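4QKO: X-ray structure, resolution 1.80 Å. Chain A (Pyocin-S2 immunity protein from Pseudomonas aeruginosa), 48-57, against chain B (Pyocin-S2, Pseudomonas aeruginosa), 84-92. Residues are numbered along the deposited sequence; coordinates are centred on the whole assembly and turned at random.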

# COMPACT_ATOMS: atom_id res chain seq x y z
N PRO A 48 -1.73 17.27 7.32
CA PRO A 48 -1.40 16.30 8.35
C PRO A 48 -1.93 14.86 8.16
O PRO A 48 -1.46 13.97 8.81
CB PRO A 48 -1.99 16.95 9.62
CG PRO A 48 -3.02 17.81 9.14
CD PRO A 48 -2.53 18.39 7.87
N SER A 49 -2.88 14.62 7.27
CA SER A 49 -3.29 13.24 6.95
C SER A 49 -2.34 12.56 5.94
O SER A 49 -2.49 11.37 5.75
CB SER A 49 -4.72 13.21 6.38
OG SER A 49 -5.67 13.84 7.28
N GLY A 50 -1.40 13.29 5.31
CA GLY A 50 -0.44 12.70 4.37
C GLY A 50 -1.09 11.78 3.35
O GLY A 50 -2.09 12.12 2.75
N SER A 51 -0.55 10.57 3.22
CA SER A 51 -1.06 9.60 2.20
C SER A 51 -2.46 9.09 2.54
O SER A 51 -3.12 8.48 1.70
CB SER A 51 -0.09 8.45 2.00
OG SER A 51 0.24 7.73 3.16
N ASP A 52 -2.96 9.31 3.78
CA ASP A 52 -4.27 8.80 4.11
C ASP A 52 -5.30 9.53 3.28
O ASP A 52 -6.34 8.99 3.08
CB ASP A 52 -4.70 8.93 5.57
CG ASP A 52 -3.90 8.09 6.53
OD1 ASP A 52 -3.08 7.27 6.09
OD2 ASP A 52 -4.11 8.24 7.80
N LEU A 53 -5.00 10.74 2.76
CA LEU A 53 -5.91 11.48 1.86
C LEU A 53 -6.22 10.62 0.64
O LEU A 53 -7.31 10.65 0.17
CB LEU A 53 -5.25 12.76 1.38
CG LEU A 53 -5.04 13.85 2.43
CD1 LEU A 53 -4.42 15.05 1.80
CD2 LEU A 53 -6.37 14.27 3.04
N LEU A 54 -5.20 9.88 0.19
CA LEU A 54 -5.39 9.04 -0.97
C LEU A 54 -6.01 7.70 -0.67
O LEU A 54 -6.83 7.22 -1.42
CB LEU A 54 -4.01 8.77 -1.59
CG LEU A 54 -3.15 9.95 -2.06
CD1 LEU A 54 -1.78 9.48 -2.34
CD2 LEU A 54 -3.72 10.54 -3.32
N TYR A 55 -5.56 7.03 0.39
CA TYR A 55 -5.88 5.64 0.67
C TYR A 55 -6.84 5.34 1.80
O TYR A 55 -7.45 4.27 1.83
CB TYR A 55 -4.62 4.82 0.82
CG TYR A 55 -3.74 4.97 -0.42
CD1 TYR A 55 -4.19 4.56 -1.66
CD2 TYR A 55 -2.56 5.65 -0.37
CE1 TYR A 55 -3.41 4.75 -2.81
CE2 TYR A 55 -1.75 5.79 -1.49
CZ TYR A 55 -2.19 5.37 -2.71
OH TYR A 55 -1.46 5.62 -3.85
N TYR A 56 -6.98 6.25 2.73
CA TYR A 56 -7.81 6.04 3.87
C TYR A 56 -8.59 7.32 4.12
O TYR A 56 -8.46 7.99 5.20
CB TYR A 56 -6.97 5.65 5.12
CG TYR A 56 -6.18 4.41 4.90
CD1 TYR A 56 -6.72 3.18 5.13
CD2 TYR A 56 -4.88 4.50 4.43
CE1 TYR A 56 -5.97 2.01 4.92
CE2 TYR A 56 -4.10 3.38 4.21
CZ TYR A 56 -4.70 2.13 4.43
OH TYR A 56 -4.00 0.99 4.19
N PRO A 57 -9.35 7.76 3.11
CA PRO A 57 -9.91 9.11 3.12
C PRO A 57 -11.04 9.23 4.13
O PRO A 57 -11.72 8.24 4.51
CB PRO A 57 -10.44 9.25 1.70
CG PRO A 57 -10.78 7.85 1.38
CD PRO A 57 -9.62 7.09 1.85
N PRO B 84 -0.26 -2.57 -0.71
CA PRO B 84 -0.92 -1.35 -0.36
C PRO B 84 -0.08 -0.52 0.57
O PRO B 84 0.72 -1.03 1.36
CB PRO B 84 -2.17 -1.80 0.36
CG PRO B 84 -1.90 -3.20 0.81
CD PRO B 84 -0.87 -3.76 -0.09
N TYR B 85 -0.34 0.77 0.50
CA TYR B 85 0.20 1.70 1.50
C TYR B 85 -0.52 1.54 2.86
O TYR B 85 -1.73 1.26 2.90
CB TYR B 85 0.06 3.19 1.02
CG TYR B 85 0.96 3.51 -0.17
CD1 TYR B 85 0.52 3.23 -1.49
CD2 TYR B 85 2.18 4.00 -0.01
CE1 TYR B 85 1.32 3.52 -2.59
CE2 TYR B 85 2.98 4.33 -1.08
CZ TYR B 85 2.56 4.06 -2.38
OH TYR B 85 3.37 4.34 -3.48
N VAL B 86 0.24 1.60 3.97
CA VAL B 86 -0.38 1.60 5.29
C VAL B 86 -0.83 3.01 5.69
O VAL B 86 -0.52 4.04 5.07
CB VAL B 86 0.49 0.97 6.40
CG1 VAL B 86 0.86 -0.44 5.98
CG2 VAL B 86 1.76 1.80 6.61
N ARG B 87 -1.62 3.02 6.71
CA ARG B 87 -2.05 4.27 7.35
C ARG B 87 -0.85 5.02 7.83
O ARG B 87 0.16 4.42 8.23
CB ARG B 87 -3.00 3.99 8.50
CG ARG B 87 -4.37 3.54 8.08
CD ARG B 87 -5.12 2.99 9.29
NE ARG B 87 -6.47 2.55 8.89
CZ ARG B 87 -7.50 3.37 8.71
NH1 ARG B 87 -7.43 4.68 8.96
NH2 ARG B 87 -8.65 2.85 8.27
N GLU B 88 -0.94 6.34 7.81
CA GLU B 88 0.13 7.19 8.29
C GLU B 88 0.60 6.77 9.67
O GLU B 88 1.80 6.75 9.92
CB GLU B 88 -0.35 8.66 8.28
CG GLU B 88 -0.29 9.27 6.87
CD GLU B 88 1.09 9.84 6.51
OE1 GLU B 88 1.88 10.16 7.45
OE2 GLU B 88 1.41 9.99 5.31
N SER B 89 -0.34 6.37 10.53
CA SER B 89 0.01 5.94 11.93
C SER B 89 0.86 4.69 12.02
O SER B 89 1.41 4.35 13.11
CB SER B 89 -1.27 5.87 12.78
OG SER B 89 -2.16 4.90 12.31
N GLU B 90 1.01 3.99 10.90
CA GLU B 90 1.70 2.71 10.84
C GLU B 90 2.95 2.72 9.96
O GLU B 90 3.59 1.66 9.72
CB GLU B 90 0.70 1.63 10.35
CG GLU B 90 -0.41 1.34 11.34
CD GLU B 90 0.11 0.79 12.69
OE1 GLU B 90 1.07 -0.04 12.72
OE2 GLU B 90 -0.49 1.10 13.75
N GLN B 91 3.27 3.89 9.43
CA GLN B 91 4.48 4.13 8.65
C GLN B 91 5.66 4.26 9.67
O GLN B 91 5.50 4.71 10.82
CB GLN B 91 4.36 5.39 7.79
CG GLN B 91 3.13 5.25 6.83
CD GLN B 91 2.94 6.39 5.87
OE1 GLN B 91 3.68 7.33 5.88
NE2 GLN B 91 1.90 6.32 5.06
N ALA B 92 6.81 3.79 9.27
CA ALA B 92 7.96 3.82 10.16
C ALA B 92 9.02 4.21 9.21
O ALA B 92 9.53 3.35 8.47
CB ALA B 92 8.19 2.48 10.78
O HOH W 1 -1.73 6.26 3.98
O HOH W 2 -3.11 7.46 10.12

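A recurrent principle of protein recognition is that a turn leading into a short helix offers unpaired backbone donors and polar side chains to a partner whose own chain bends to meet them. The complex of pyocin-S2 with its immunity protein provides a compact example. In the immunity protein, a type II' turn runs from Ser49(A) to Asp52(A), closed by a hydrogen bond from Asp52(A) N to Ser49(A) O (2.9 Å), and the chain continues helically to Tyr55(A) before Tyr56(A) leaves helical geometry. The pyocin stretch is extended through Tyr85(B), Val86(B) and Arg87(B), then folds into a 3-10 segment at 88-90. The chains come close at Asp52(A) and Arg87(B), whose CA atoms lie 6.0 Å apart.

Gly50(A) shows how backbone conformation and packing can make the same demand. Its positive phi favours glycine, and an ideal CB would lie only 2.1 Å from Glu88(B) OE2, a clash. The space left free admits the carboxylate, and Ser51(A) N donates to Glu88(B) OE2 at 2.9 Å in a nearly straight hydrogen bond.

Glu88(B) is also held through its own backbone: Glu88(B) N donates to Asp52(A) OD1 at 2.9 Å. The two acidic residues thus make reciprocal contacts, each carboxylate accepting from a main-chain NH across the interface. Water extends the arrangement. One molecule accepts from Ser51(A) OG (2.6 Å) and donates to Asp52(A) OD1 (2.7 Å) and Val86(B) O (2.8 Å); a second links Asp52(A) OD2 (2.6 Å) to Ser89(B) N (3.0 Å). The serine hydroxyl is engaged from another direction as well, since Gln91(B) NE2 donates to Ser51(A) OG at 2.9 Å, while a weak bond from Gln91(B) NE2 to Val86(B) O (3.3 Å) ties the glutamine back to its own chain.

Tyrosines complete the contact. Tyr56(A), the most extensively covered residue here, combines two modes of interaction: its hydroxyl OH donates to Tyr85(B) O at 2.6 Å, near the plane of the ring, whereas Arg87(B) packs over a face. Arg87(B) CG sits 3.6 Å from the centroid of the Tyr56(A) ring, almost on the ring normal, as a CH-pi contact requires, and the arginine's guanidinium presents a face to Tyr56(A) CD1, with Arg87(B) CZ 3.7 Å from that atom. Tyr55(A) and Tyr85(B) pair differently. Their planes are within 7° of parallel, but the rings are slid apart and barely overlap, meeting most closely where Tyr55(A) CE2 lies 3.4 Å from Tyr85(B) CD1.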